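Local coordinates for heavy metal-binding domain-containing protein (Pediococcus pentosaceus, PDB 3QKB) that is of unknown function but belongs to the DUF74 family and may bind heavy metals, at residues A[38-43]-A[97-102]. Sequence-based numbering, arbitrary orientation.
Sequences EATSSL and FLVVHG
The His101 ring meets Thr40 at its edge: OG1 lies in the ring plane, 2.9 Å from ND1, and either atom could donate the proton. With OG1 anti to the carbonyl carbon of Thr40 (chi1 -59°), the hydroxyl reaches His101 ND1, while CG2, set off the ring plane, lies against ND1 and CE1. NE2 bonds to Glu87 on strand 78-91, so the ring is held from both nitrogens, and Phe56 of the second subunit meets it with planes inclined by about 55°. At the far end, the Phe97 ring has the carbonyl oxygen of Leu43 near its plane, at the edge, and meets Tyr53 of the second subunit. Replacing His101 by an alanine is likely to leave the Thr40 hydroxyl and the Glu87 carboxylate without their shared mate, and Phe56 of the second subunit without the ring it meets. Between the rings, Thr40 CG2 touches Val99 CG1 at 3.8 Å; beta-branched residues suit such extended backbone. Ser42, small enough to sit beside Val99, brings its CB to 4.0 Å from CG2 of that valine. The opposite face, bearing Ala39, Ser41, Leu43, Leu98 and Val100, turns to helix 56-73: Ala39, suitably small, touches Lys66, whose NZ bonds Thr40 O; Ser41 OG bonds to Leu59 O, and Leu43 CD1 lies against Leu98 CG. Paired backbone bonds join Ala39 to Gly102, Ser41 to Val100 and Leu43 to Leu98. This antiparallel pair belongs to a sheet-and-helix subunit that packs its His101, Thr40 and Phe97 face against the second subunit, in a five-chain assembly of the beta/alpha-propeller type.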
loop_
_atom_site.group_PDB
_atom_site.type_symbol
_atom_site.label_atom_id
_atom_site.label_comp_id
_atom_site.label_asym_id
_atom_site.label_seq_id
_atom_site.Cartn_x
_atom_site.Cartn_y
_atom_site.Cartn_z
ATOM N N GLU A 38 -3.614 -5.237 -14.374
ATOM C CA GLU A 38 -4.474 -4.530 -13.422
ATOM C C GLU A 38 -5.964 -4.756 -13.771
ATOM O O GLU A 38 -6.323 -4.907 -14.946
ATOM C CB GLU A 38 -4.197 -3.027 -13.429
ATOM C CG GLU A 38 -2.730 -2.646 -13.421
ATOM C CD GLU A 38 -2.069 -2.604 -14.804
ATOM O OE1 GLU A 38 -2.773 -2.598 -15.863
ATOM O OE2 GLU A 38 -0.822 -2.569 -14.814
ATOM N N ALA A 39 -6.808 -4.750 -12.746
ATOM C CA ALA A 39 -8.246 -4.830 -12.907
ATOM C C ALA A 39 -8.869 -3.933 -11.860
ATOM O O ALA A 39 -8.308 -3.784 -10.765
ATOM C CB ALA A 39 -8.715 -6.257 -12.732
ATOM N N THR A 40 -9.985 -3.294 -12.222
ATOM C CA THR A 40 -10.798 -2.514 -11.296
ATOM C C THR A 40 -12.227 -3.103 -11.293
ATOM O O THR A 40 -12.754 -3.503 -12.347
ATOM C CB THR A 40 -10.825 -1.007 -11.697
ATOM O OG1 THR A 40 -9.486 -0.484 -11.711
ATOM C CG2 THR A 40 -11.685 -0.192 -10.747
ATOM N N SER A 41 -12.831 -3.186 -10.118
ATOM C CA SER A 41 -14.249 -3.507 -10.013
ATOM C C SER A 41 -14.890 -2.610 -8.994
ATOM O O SER A 41 -14.244 -2.188 -8.054
ATOM C CB SER A 41 -14.447 -4.965 -9.611
ATOM O OG SER A 41 -13.695 -5.236 -8.443
ATOM N N SER A 42 -16.171 -2.341 -9.197
ATOM C CA SER A 42 -16.904 -1.396 -8.387
ATOM C C SER A 42 -18.392 -1.737 -8.289
ATOM O O SER A 42 -18.924 -2.513 -9.115
ATOM C CB SER A 42 -16.737 0.019 -8.951
ATOM O OG SER A 42 -17.440 0.178 -10.179
ATOM N N LEU A 43 -19.047 -1.175 -7.271
ATOM C CA LEU A 43 -20.487 -1.243 -7.163
ATOM C C LEU A 43 -21.037 -0.002 -6.527
ATOM O O LEU A 43 -20.328 0.695 -5.858
ATOM C CB LEU A 43 -20.929 -2.497 -6.386
ATOM C CG LEU A 43 -20.552 -2.647 -4.911
ATOM C CD1 LEU A 43 -21.487 -1.844 -4.017
ATOM C CD2 LEU A 43 -20.586 -4.159 -4.520
ATOM N N PHE A 97 -20.103 4.692 -3.889
ATOM C CA PHE A 97 -19.419 3.602 -4.603
ATOM C C PHE A 97 -18.303 2.984 -3.776
ATOM O O PHE A 97 -17.544 3.696 -3.106
ATOM C CB PHE A 97 -18.830 4.079 -5.915
ATOM C CG PHE A 97 -19.796 4.768 -6.785
ATOM C CD1 PHE A 97 -20.594 4.051 -7.651
ATOM C CD2 PHE A 97 -19.920 6.152 -6.745
ATOM C CE1 PHE A 97 -21.511 4.704 -8.468
ATOM C CE2 PHE A 97 -20.837 6.812 -7.564
ATOM C CZ PHE A 97 -21.638 6.089 -8.416
ATOM N N LEU A 98 -18.219 1.650 -3.832
ATOM C CA LEU A 98 -17.100 0.888 -3.323
ATOM C C LEU A 98 -16.284 0.441 -4.537
ATOM O O LEU A 98 -16.818 -0.093 -5.468
ATOM C CB LEU A 98 -17.596 -0.319 -2.518
ATOM C CG LEU A 98 -18.536 -0.040 -1.327
ATOM C CD1 LEU A 98 -18.828 -1.329 -0.527
ATOM C CD2 LEU A 98 -17.974 1.062 -0.409
ATOM N N VAL A 99 -14.989 0.700 -4.512
ATOM C CA VAL A 99 -14.094 0.436 -5.631
ATOM C C VAL A 99 -12.889 -0.374 -5.127
ATOM O O VAL A 99 -12.287 -0.005 -4.116
ATOM C CB VAL A 99 -13.583 1.766 -6.225
ATOM C CG1 VAL A 99 -12.589 1.524 -7.428
ATOM C CG2 VAL A 99 -14.775 2.659 -6.598
ATOM N N VAL A 100 -12.593 -1.487 -5.803
ATOM C CA VAL A 100 -11.341 -2.233 -5.627
ATOM C C VAL A 100 -10.507 -2.138 -6.906
ATOM O O VAL A 100 -11.057 -2.246 -8.013
ATOM C CB VAL A 100 -11.610 -3.725 -5.326
ATOM C CG1 VAL A 100 -10.312 -4.550 -5.465
ATOM C CG2 VAL A 100 -12.189 -3.876 -3.949
ATOM N N HIS A 101 -9.199 -1.917 -6.754
ATOM C CA HIS A 101 -8.239 -2.143 -7.831
ATOM C C HIS A 101 -7.348 -3.267 -7.421
ATOM O O HIS A 101 -6.785 -3.221 -6.336
ATOM C CB HIS A 101 -7.371 -0.915 -8.052
ATOM C CG HIS A 101 -8.131 0.354 -8.041
ATOM N ND1 HIS A 101 -8.891 0.762 -9.112
ATOM C CD2 HIS A 101 -8.283 1.293 -7.080
ATOM C CE1 HIS A 101 -9.483 1.899 -8.807
ATOM N NE2 HIS A 101 -9.133 2.240 -7.580
ATOM N N GLY A 102 -7.204 -4.267 -8.283
ATOM C CA GLY A 102 -6.235 -5.359 -8.077
ATOM C C GLY A 102 -5.139 -5.289 -9.126
ATOM O O GLY A 102 -5.421 -4.972 -10.288
#